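Local coordinates for protein alpha-L-rhamnosidase (Streptomyces avermitilis, PDB 3W5M) that releases terminal alpha-L-rhamnose from plant glycosides such as naringin, rutin and hesperidin and from gum arabic, as a glycoside hydrolase of family 78, at residues R16-D21 with Y356-V361; Q44-S49 with V59-K64; R83-W88 with P105-T110. All coordinates share one frame; numbering follows the deposited sequence.

Contact 1: R16-D21 with Y356-V361; sequences RPLGLD and YQTYDV. With TRS (2-amino-2-hydroxymethyl-propane-1,3-diol), chain C.
D21 and Y356 reach toward each other tip to tip, and Y356 OH donates to D21 OD2 at 2.5 Å. The phenol comes in on the syn side, 28° out of the carboxylate plane. Both ends have a second partner just after strand 106-110: L112 N for Y356 OH, M113 N for D21 OD1. A carboxylate suits the place: its two oxygens serve two donors, and a charge on it would probably strengthen the bond from Y356 OH. An asparagine here has an NH2 in place of one oxygen and would probably leave Y356 OH or M113 N without its acceptor. L18 CD2 rests over the strand backbone, 3.7 Å from D360 N, and L18 CG meets T358 CG2 at 3.9 Å. The contact joins two domains: a loop of the N-terminal immunoglobulin-like domain lies against strand 353-360 of the Alpha-L-rhamnosidase N-terminal domain. Between them sits a Tris molecule, probably from the crystallisation liquor. Its amine N donates to L18 O at 2.6 Å, T358 N donates to its O1 at 3.0 Å, and T358 OG1 to its O3 at 3.1 Å. G19 CA lies 3.6 Å from T358 OG1; a CB would clash with that hydroxyl and, at phi 92° and psi 50°, press on L18 O, so only glycine fits easily. Behind the strand, Y329 and Q475 bond the Q357 amide. W118 meets the Y356 ring edge-to-face.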
loop_
_atom_site.group_PDB
_atom_site.type_symbol
_atom_site.label_atom_id
_atom_site.label_comp_id
_atom_site.label_asym_id
_atom_site.label_seq_id
_atom_site.Cartn_x
_atom_site.Cartn_y
_atom_site.Cartn_z
ATOM N N ARG A 16 12.580 -17.877 10.889
ATOM C CA ARG A 16 13.244 -18.461 9.699
ATOM C C ARG A 16 13.234 -17.602 8.418
ATOM O O ARG A 16 12.799 -18.058 7.351
ATOM C CB ARG A 16 12.690 -19.879 9.426
ATOM C CG ARG A 16 12.812 -20.824 10.610
ATOM C CD ARG A 16 12.154 -22.176 10.320
ATOM N NE ARG A 16 10.717 -21.984 10.142
ATOM C CZ ARG A 16 9.814 -21.969 11.125
ATOM N NH1 ARG A 16 10.147 -22.171 12.400
ATOM N NH2 ARG A 16 8.558 -21.728 10.820
ATOM N N PRO A 17 13.726 -16.350 8.498
ATOM C CA PRO A 17 13.725 -15.534 7.280
ATOM C C PRO A 17 14.690 -16.106 6.262
ATOM O O PRO A 17 15.805 -16.494 6.621
ATOM C CB PRO A 17 14.224 -14.169 7.748
ATOM C CG PRO A 17 14.950 -14.426 9.021
ATOM C CD PRO A 17 14.279 -15.630 9.659
ATOM N N LEU A 18 14.239 -16.172 5.019
ATOM C CA LEU A 18 15.032 -16.685 3.913
ATOM C C LEU A 18 15.424 -15.510 3.040
ATOM O O LEU A 18 14.558 -14.864 2.413
ATOM C CB LEU A 18 14.176 -17.655 3.084
ATOM C CG LEU A 18 14.789 -18.304 1.840
ATOM C CD1 LEU A 18 15.757 -19.410 2.230
ATOM C CD2 LEU A 18 13.677 -18.923 1.003
ATOM N N GLY A 19 16.727 -15.236 2.957
ATOM C CA GLY A 19 17.219 -14.150 2.092
ATOM C C GLY A 19 17.320 -12.830 2.862
ATOM O O GLY A 19 16.818 -11.809 2.412
ATOM N N LEU A 20 17.957 -12.868 4.018
ATOM C CA LEU A 20 18.064 -11.719 4.918
ATOM C C LEU A 20 19.466 -11.142 4.753
ATOM O O LEU A 20 20.456 -11.858 4.960
ATOM C CB LEU A 20 17.834 -12.164 6.366
ATOM C CG LEU A 20 17.838 -11.080 7.451
ATOM C CD1 LEU A 20 16.589 -10.223 7.348
ATOM C CD2 LEU A 20 17.898 -11.704 8.838
ATOM N N ASP A 21 19.557 -9.857 4.411
ATOM C CA ASP A 21 20.846 -9.245 4.136
ATOM C C ASP A 21 21.492 -8.448 5.279
ATOM O O ASP A 21 22.614 -7.968 5.113
ATOM C CB ASP A 21 20.790 -8.411 2.831
ATOM C CG ASP A 21 20.922 -9.284 1.571
ATOM O OD1 ASP A 21 21.291 -10.471 1.696
ATOM O OD2 ASP A 21 20.652 -8.791 0.453
ATOM N N TYR A 356 14.725 -7.201 -3.922
ATOM C CA TYR A 356 14.662 -8.553 -4.554
ATOM C C TYR A 356 14.099 -9.585 -3.572
ATOM O O TYR A 356 14.095 -9.390 -2.328
ATOM C CB TYR A 356 16.039 -9.006 -5.102
ATOM C CG TYR A 356 17.032 -9.425 -4.038
ATOM C CD1 TYR A 356 17.019 -10.727 -3.501
ATOM C CD2 TYR A 356 17.986 -8.517 -3.555
ATOM C CE1 TYR A 356 17.924 -11.114 -2.519
ATOM C CE2 TYR A 356 18.918 -8.904 -2.590
ATOM C CZ TYR A 356 18.882 -10.192 -2.074
ATOM O OH TYR A 356 19.757 -10.590 -1.090
ATOM N N GLN A 357 13.594 -10.675 -4.143
ATOM C CA GLN A 357 12.954 -11.763 -3.385
ATOM C C GLN A 357 13.802 -13.014 -3.518
ATOM O O GLN A 357 14.500 -13.192 -4.517
ATOM C CB GLN A 357 11.520 -12.054 -3.895
ATOM C CG GLN A 357 10.515 -10.889 -3.785
ATOM C CD GLN A 357 10.887 -9.674 -4.604
ATOM O OE1 GLN A 357 11.022 -9.754 -5.835
ATOM N NE2 GLN A 357 11.113 -8.533 -3.916
ATOM N N THR A 358 13.736 -13.865 -2.497
ATOM C CA THR A 358 14.477 -15.131 -2.464
ATOM C C THR A 358 13.469 -16.271 -2.279
ATOM O O THR A 358 12.627 -16.211 -1.372
ATOM C CB THR A 358 15.465 -15.166 -1.287
ATOM O OG1 THR A 358 16.389 -14.071 -1.399
ATOM C CG2 THR A 358 16.273 -16.475 -1.292
ATOM N N TYR A 359 13.567 -17.287 -3.139
ATOM C CA TYR A 359 12.653 -18.428 -3.080
ATOM C C TYR A 359 13.422 -19.724 -2.996
ATOM O O TYR A 359 14.441 -19.884 -3.655
ATOM C CB TYR A 359 11.723 -18.463 -4.304
ATOM C CG TYR A 359 10.974 -17.179 -4.562
ATOM C CD1 TYR A 359 9.781 -16.885 -3.864
ATOM C CD2 TYR A 359 11.442 -16.246 -5.511
ATOM C CE1 TYR A 359 9.078 -15.704 -4.095
ATOM C CE2 TYR A 359 10.732 -15.055 -5.742
ATOM C CZ TYR A 359 9.553 -14.800 -5.028
ATOM O OH TYR A 359 8.845 -13.619 -5.253
ATOM N N ASP A 360 12.909 -20.642 -2.172
ATOM C CA ASP A 360 13.449 -21.988 -2.073
ATOM C C ASP A 360 12.796 -22.834 -3.157
ATOM O O ASP A 360 11.580 -23.098 -3.105
ATOM C CB ASP A 360 13.108 -22.564 -0.691
ATOM C CG ASP A 360 13.605 -24.006 -0.500
ATOM O OD1 ASP A 360 13.806 -24.748 -1.501
ATOM O OD2 ASP A 360 13.798 -24.389 0.673
ATOM N N VAL A 361 13.580 -23.281 -4.128
ATOM C CA VAL A 361 13.033 -24.064 -5.226
ATOM C C VAL A 361 13.703 -25.433 -5.361
ATOM O O VAL A 361 13.680 -26.033 -6.431
ATOM C CB VAL A 361 13.038 -23.301 -6.570
ATOM C CG1 VAL A 361 12.136 -22.058 -6.484
ATOM C CG2 VAL A 361 14.473 -22.968 -7.021
HETATM C C TRS C . 12.468 -12.281 1.664
HETATM C C1 TRS C . 12.008 -13.447 0.766
HETATM C C2 TRS C . 11.336 -11.302 2.001
HETATM C C3 TRS C . 13.592 -11.471 0.996
HETATM N N TRS C . 12.977 -12.861 2.930
HETATM O O1 TRS C . 11.631 -12.928 -0.525
HETATM O O2 TRS C . 10.255 -11.992 2.610
HETATM O O3 TRS C . 14.670 -12.310 0.537
#

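Contact 2: Q44-S49 with V59-K64; sequences QVRVAS and VWDSGK
R46 and D61 face each other as an antiparallel non-hydrogen-bonded pair, and their side chains run side by side in the same direction. They belong to strands 40-48 and 60-66, a hairpin in the four-stranded antiparallel sheet of the N-terminal immunoglobulin-like domain. From R46 CB, which lies 3.9 Å from W60 O, the chain climbs extended: CG and then CD pass D61 OD2, and NE makes a weak hydrogen bond to that oxygen at 3.3 Å, part of a salt bridge. Beyond NE, R46 CZ and NH2 are each still 4.1 Å from D61 OD2. This oxygen lies near the guanidinium plane, at its edge, although the two flat groups are turned 76° apart. The other oxygen, D61 OD1, is gripped twice. Q44 NE2 reaches its syn lone pair at 2.9 Å, nearly in the amide plane, while G63 N meets it on the anti side and closes an Asx turn. Q44 can span this distance because its chain is extended, and R91 holds its OE1. S62 OG, set between backbone N and carbonyl carbon (chi1 58°), receives V45 N at 2.8 Å and donates to G63 O. A serine suits the place, since its hydroxyl can do both.

On the face of V47 and W60 the contacts are apolar. V47 CG2 lies at the edge of the W60 ring, in its plane, 3.8 Å from CE3, and V45 CG1 comes within 3.8 Å of W60 CZ3. At the other end V59 and W60 both face V47 in a classic beta bulge, V59 N and W60 N converging on V47 O from the same face of its plane. Charge and amide groups gather around D61, apolar groups around W60; the carboxylate probably couples the turn to Q44 and, through the weaker link, to R46.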
loop_
_atom_site.group_PDB
_atom_site.type_symbol
_atom_site.label_atom_id
_atom_site.label_comp_id
_atom_site.label_asym_id
_atom_site.label_seq_id
_atom_site.Cartn_x
_atom_site.Cartn_y
_atom_site.Cartn_z
ATOM N N GLN A 44 22.818 -16.681 26.368
ATOM C CA GLN A 44 23.916 -17.173 25.572
ATOM C C GLN A 44 23.404 -17.601 24.239
ATOM O O GLN A 44 22.513 -18.456 24.162
ATOM C CB GLN A 44 24.594 -18.372 26.253
ATOM C CG GLN A 44 25.633 -19.087 25.390
ATOM C CD GLN A 44 26.305 -20.244 26.119
ATOM O OE1 GLN A 44 25.779 -20.748 27.113
ATOM N NE2 GLN A 44 27.456 -20.691 25.603
ATOM N N VAL A 45 24.003 -17.050 23.175
ATOM C CA VAL A 45 23.616 -17.398 21.824
ATOM C C VAL A 45 24.699 -18.205 21.126
ATOM O O VAL A 45 25.870 -17.878 21.212
ATOM C CB VAL A 45 23.294 -16.134 20.982
ATOM C CG1 VAL A 45 23.030 -16.516 19.525
ATOM C CG2 VAL A 45 22.138 -15.356 21.602
ATOM N N ARG A 46 24.298 -19.261 20.443
ATOM C CA ARG A 46 25.232 -19.990 19.586
ATOM C C ARG A 46 24.729 -20.005 18.175
ATOM O O ARG A 46 23.533 -20.112 17.960
ATOM C CB ARG A 46 25.371 -21.427 20.044
ATOM C CG ARG A 46 26.046 -21.594 21.377
ATOM C CD ARG A 46 25.953 -23.057 21.733
ATOM N NE ARG A 46 26.863 -23.389 22.818
ATOM C CZ ARG A 46 26.916 -24.582 23.394
ATOM N NH1 ARG A 46 26.101 -25.562 22.999
ATOM N NH2 ARG A 46 27.778 -24.776 24.374
ATOM N N VAL A 47 25.660 -19.914 17.225
ATOM C CA VAL A 47 25.362 -19.943 15.803
ATOM C C VAL A 47 26.332 -20.930 15.168
ATOM O O VAL A 47 27.525 -20.915 15.487
ATOM C CB VAL A 47 25.561 -18.545 15.134
ATOM C CG1 VAL A 47 25.097 -18.574 13.687
ATOM C CG2 VAL A 47 24.871 -17.439 15.911
ATOM N N ALA A 48 25.812 -21.765 14.276
ATOM C CA ALA A 48 26.574 -22.821 13.636
ATOM C C ALA A 48 26.056 -23.117 12.231
ATOM O O ALA A 48 24.958 -22.667 11.843
ATOM C CB ALA A 48 26.543 -24.078 14.515
ATOM N N SER A 49 26.836 -23.872 11.456
ATOM C CA SER A 49 26.505 -24.150 10.061
ATOM C C SER A 49 25.511 -25.306 9.916
ATOM O O SER A 49 25.039 -25.592 8.818
ATOM C CB SER A 49 27.782 -24.419 9.246
ATOM O OG SER A 49 28.363 -25.656 9.630
ATOM N N VAL A 59 30.352 -20.999 14.109
ATOM C CA VAL A 59 30.204 -19.589 13.676
ATOM C C VAL A 59 30.382 -18.632 14.856
ATOM O O VAL A 59 31.268 -17.790 14.858
ATOM C CB VAL A 59 28.867 -19.368 12.900
ATOM C CG1 VAL A 59 28.695 -17.921 12.454
ATOM C CG2 VAL A 59 28.771 -20.305 11.707
ATOM N N TRP A 60 29.550 -18.770 15.884
ATOM C CA TRP A 60 29.599 -17.860 17.023
ATOM C C TRP A 60 29.115 -18.542 18.290
ATOM O O TRP A 60 28.256 -19.416 18.252
ATOM C CB TRP A 60 28.731 -16.627 16.767
ATOM C CG TRP A 60 28.851 -15.501 17.782
ATOM C CD1 TRP A 60 30.008 -14.988 18.325
ATOM C CD2 TRP A 60 27.781 -14.702 18.305
ATOM N NE1 TRP A 60 29.713 -13.947 19.165
ATOM C CE2 TRP A 60 28.354 -13.745 19.171
ATOM C CE3 TRP A 60 26.388 -14.701 18.122
ATOM C CZ2 TRP A 60 27.585 -12.808 19.869
ATOM C CZ3 TRP A 60 25.621 -13.780 18.825
ATOM C CH2 TRP A 60 26.222 -12.838 19.685
ATOM N N ASP A 61 29.699 -18.124 19.401
ATOM C CA ASP A 61 29.219 -18.452 20.720
ATOM C C ASP A 61 29.443 -17.214 21.546
ATOM O O ASP A 61 30.572 -16.885 21.860
ATOM C CB ASP A 61 29.998 -19.626 21.317
ATOM C CG ASP A 61 29.387 -20.128 22.616
ATOM O OD1 ASP A 61 28.829 -19.310 23.401
ATOM O OD2 ASP A 61 29.463 -21.351 22.851
ATOM N N SER A 62 28.371 -16.524 21.921
ATOM C CA SER A 62 28.504 -15.292 22.688
ATOM C C SER A 62 29.121 -15.568 24.049
ATOM O O SER A 62 29.554 -14.632 24.707
ATOM C CB SER A 62 27.138 -14.667 22.938
ATOM O OG SER A 62 26.310 -15.593 23.636
ATOM N N GLY A 63 29.114 -16.838 24.471
ATOM C CA GLY A 63 29.263 -17.174 25.892
ATOM C C GLY A 63 28.128 -16.577 26.729
ATOM O O GLY A 63 27.202 -15.947 26.191
ATOM N N LYS A 64 28.190 -16.758 28.044
ATOM C CA LYS A 64 27.148 -16.241 28.947
ATOM C C LYS A 64 27.261 -14.721 29.083
ATOM O O LYS A 64 28.256 -14.206 29.576
ATOM C CB LYS A 64 27.216 -16.928 30.322
ATOM C CG LYS A 64 26.148 -16.488 31.316
ATOM C CD LYS A 64 26.282 -17.247 32.637
ATOM C CE LYS A 64 25.179 -16.846 33.604
ATOM N NZ LYS A 64 25.019 -17.800 34.737
#

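Contact 3: R83-W88 with P105-T110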
loop_
_atom_site.group_PDB
_atom_site.type_symbol
_atom_site.label_atom_id
_atom_site.label_comp_id
_atom_site.label_asym_id
_atom_site.label_seq_id
_atom_site.Cartn_x
_atom_site.Cartn_y
_atom_site.Cartn_z
ATOM N N ARG A 83 24.450 -16.107 0.836
ATOM C CA ARG A 83 23.847 -17.400 0.454
ATOM C C ARG A 83 24.055 -18.493 1.491
ATOM O O ARG A 83 24.220 -19.667 1.120
ATOM C CB ARG A 83 24.451 -17.945 -0.834
ATOM C CG ARG A 83 24.494 -17.059 -2.029
ATOM C CD ARG A 83 25.500 -17.705 -2.976
ATOM N NE ARG A 83 25.359 -17.070 -4.258
ATOM C CZ ARG A 83 26.116 -16.067 -4.687
ATOM N NH1 ARG A 83 27.113 -15.609 -3.940
ATOM N NH2 ARG A 83 25.858 -15.538 -5.863
ATOM N N THR A 84 24.092 -18.133 2.765
ATOM C CA THR A 84 24.416 -19.129 3.780
ATOM C C THR A 84 23.342 -19.265 4.817
ATOM O O THR A 84 22.835 -18.257 5.330
ATOM C CB THR A 84 25.768 -18.812 4.410
ATOM O OG1 THR A 84 26.741 -18.824 3.375
ATOM C CG2 THR A 84 26.172 -19.852 5.482
ATOM N N ARG A 85 22.985 -20.515 5.118
ATOM C CA ARG A 85 22.046 -20.767 6.215
ATOM C C ARG A 85 22.768 -20.834 7.572
ATOM O O ARG A 85 23.747 -21.579 7.738
ATOM C CB ARG A 85 21.192 -22.013 5.933
ATOM C CG ARG A 85 20.133 -22.294 7.004
ATOM C CD ARG A 85 19.121 -23.343 6.522
ATOM N NE ARG A 85 18.337 -22.836 5.407
ATOM C CZ ARG A 85 17.169 -23.327 5.002
ATOM N NH1 ARG A 85 16.652 -24.403 5.598
ATOM N NH2 ARG A 85 16.539 -22.749 3.983
ATOM N N TYR A 86 22.335 -20.012 8.522
ATOM C CA TYR A 86 22.905 -19.985 9.854
ATOM C C TYR A 86 21.920 -20.535 10.865
ATOM O O TYR A 86 20.814 -20.009 11.015
ATOM C CB TYR A 86 23.305 -18.563 10.251
ATOM C CG TYR A 86 24.478 -18.066 9.444
ATOM C CD1 TYR A 86 25.793 -18.395 9.815
ATOM C CD2 TYR A 86 24.293 -17.327 8.276
ATOM C CE1 TYR A 86 26.875 -17.963 9.058
ATOM C CE2 TYR A 86 25.385 -16.893 7.514
ATOM C CZ TYR A 86 26.666 -17.207 7.918
ATOM O OH TYR A 86 27.752 -16.771 7.182
ATOM N N PHE A 87 22.333 -21.586 11.569
ATOM C CA PHE A 87 21.487 -22.185 12.598
ATOM C C PHE A 87 21.824 -21.549 13.930
ATOM O O PHE A 87 22.979 -21.151 14.176
ATOM C CB PHE A 87 21.645 -23.703 12.625
ATOM C CG PHE A 87 21.100 -24.383 11.415
ATOM C CD1 PHE A 87 21.876 -24.513 10.273
ATOM C CD2 PHE A 87 19.800 -24.891 11.405
ATOM C CE1 PHE A 87 21.377 -25.145 9.148
ATOM C CE2 PHE A 87 19.290 -25.528 10.284
ATOM C CZ PHE A 87 20.085 -25.660 9.155
ATOM N N TRP A 88 20.801 -21.341 14.753
ATOM C CA TRP A 88 21.022 -20.731 16.033
ATOM C C TRP A 88 20.107 -21.246 17.116
ATOM O O TRP A 88 19.049 -21.799 16.867
ATOM C CB TRP A 88 20.981 -19.192 15.964
ATOM C CG TRP A 88 19.593 -18.601 15.803
ATOM C CD1 TRP A 88 18.818 -18.645 14.699
ATOM C CD2 TRP A 88 18.851 -17.899 16.804
ATOM N NE1 TRP A 88 17.608 -18.019 14.949
ATOM C CE2 TRP A 88 17.618 -17.533 16.228
ATOM C CE3 TRP A 88 19.122 -17.524 18.129
ATOM C CZ2 TRP A 88 16.649 -16.794 16.925
ATOM C CZ3 TRP A 88 18.146 -16.808 18.844
ATOM C CH2 TRP A 88 16.923 -16.445 18.228
ATOM N N PRO A 105 16.560 -25.640 17.912
ATOM C CA PRO A 105 17.335 -24.932 16.883
ATOM C C PRO A 105 16.477 -24.255 15.820
ATOM O O PRO A 105 15.462 -24.801 15.386
ATOM C CB PRO A 105 18.179 -26.051 16.265
ATOM C CG PRO A 105 18.381 -26.998 17.420
ATOM C CD PRO A 105 17.040 -27.024 18.100
ATOM N N SER A 106 16.879 -23.047 15.416
ATOM C CA SER A 106 16.173 -22.345 14.355
ATOM C C SER A 106 17.213 -21.871 13.345
ATOM O O SER A 106 18.387 -22.213 13.471
ATOM C CB SER A 106 15.366 -21.167 14.923
ATOM O OG SER A 106 14.518 -20.634 13.896
ATOM N N TRP A 107 16.809 -21.100 12.341
ATOM C CA TRP A 107 17.784 -20.666 11.355
ATOM C C TRP A 107 17.364 -19.366 10.679
ATOM O O TRP A 107 16.167 -18.993 10.697
ATOM C CB TRP A 107 18.031 -21.779 10.300
ATOM C CG TRP A 107 16.800 -22.243 9.541
ATOM C CD1 TRP A 107 16.035 -23.368 9.814
ATOM C CD2 TRP A 107 16.207 -21.634 8.372
ATOM N NE1 TRP A 107 15.001 -23.462 8.908
ATOM C CE2 TRP A 107 15.086 -22.423 8.009
ATOM C CE3 TRP A 107 16.506 -20.492 7.603
ATOM C CZ2 TRP A 107 14.273 -22.114 6.914
ATOM C CZ3 TRP A 107 15.686 -20.178 6.512
ATOM C CH2 TRP A 107 14.580 -20.989 6.178
ATOM N N TRP A 108 18.348 -18.655 10.133
ATOM C CA TRP A 108 18.076 -17.643 9.093
ATOM C C TRP A 108 19.027 -17.904 7.941
ATOM O O TRP A 108 20.056 -18.553 8.126
ATOM C CB TRP A 108 18.195 -16.209 9.625
ATOM C CG TRP A 108 19.603 -15.668 9.762
ATOM C CD1 TRP A 108 20.299 -14.930 8.844
ATOM C CD2 TRP A 108 20.469 -15.808 10.900
ATOM N NE1 TRP A 108 21.545 -14.605 9.337
ATOM C CE2 TRP A 108 21.674 -15.124 10.598
ATOM C CE3 TRP A 108 20.334 -16.426 12.155
ATOM C CZ2 TRP A 108 22.736 -15.051 11.501
ATOM C CZ3 TRP A 108 21.390 -16.360 13.052
ATOM C CH2 TRP A 108 22.573 -15.667 12.724
ATOM N N GLU A 109 18.683 -17.431 6.754
ATOM C CA GLU A 109 19.548 -17.615 5.610
ATOM C C GLU A 109 19.817 -16.274 4.942
ATOM O O GLU A 109 18.893 -15.530 4.624
ATOM C CB GLU A 109 18.931 -18.628 4.626
ATOM C CG GLU A 109 19.834 -18.961 3.446
ATOM C CD GLU A 109 19.244 -20.024 2.526
ATOM O OE1 GLU A 109 18.817 -21.079 3.042
ATOM O OE2 GLU A 109 19.220 -19.828 1.290
ATOM N N THR A 110 21.100 -15.966 4.725
ATOM C CA THR A 110 21.455 -14.723 4.054
ATOM C C THR A 110 21.125 -14.788 2.581
ATOM O O THR A 110 21.122 -15.878 1.947
ATOM C CB THR A 110 22.949 -14.379 4.260
ATOM O OG1 THR A 110 23.759 -15.445 3.748
ATOM C CG2 THR A 110 23.235 -14.210 5.723
HETATM O O HOH W 1 14.748 -17.817 13.588
#
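This contact is a beta hairpin of the N-terminal immunoglobulin-like domain, strands 85-94 and 106-110, with R85, E109, F87 and W107 on one face and the aromatic cluster Y86, W88 and W108 on the other. R85 lies flat over W107: the guanidinium and ring planes are 7° apart, and R85 CZ stands 3.5 Å from the centroid of the six-membered ring of W107, a cation-pi stack. A bend about the CG-CD bond (chi3 -66°) places NE beside E109 OE1. Both NE and NH2 of R85 grip this oxygen side-on, each at 3.0 Å. An arginine suits the place because its flat cation offers a face to the indole and edge N-H groups to the carboxylate; E109 OE2 has its own salt bridge to R320 of the Alpha-L-rhamnosidase N-terminal domain. F87 takes W107 CB over its ring.

The strands pair antiparallel, Y86 and W88 being hydrogen-bonded partners of W108 and S106. The aromatic cluster packs on V47 and V11 as part of the domain's core. Y86 CB sits over the six-membered ring of W108, 3.7 Å from its centroid, and the edge of W108 points toward the face of W88, an offset edge-to-face pair. A water joins W88 NE1, at 3.2 Å, to S106 OG, at 2.8 Å. At the other end of the pairing, T110 OG1 receives T84 N at 2.9 Å and also bonds K81 O.

Contacts 2 and 3 are two hairpins of one four-stranded antiparallel sheet, ordered 60-66, 40-48, 85-94, 106-110, their centres about 12 Å apart. They meet where the inner strands are neighbours, A48 O facing F87 N at 2.9 Å in a probable hydrogen bond. Along the chain contact 2 closes before contact 3 opens, and both are nested in the long loop that contact 1 closes. Contact 1, about 11 Å from contact 3 and 23 Å from contact 2 between centres, touches the sheet at edge strand 106-110, through G19 and L20. The immunoglobulin-like domain thus meets its neighbour beside that edge, away from the annotated rhamnose and calcium sites.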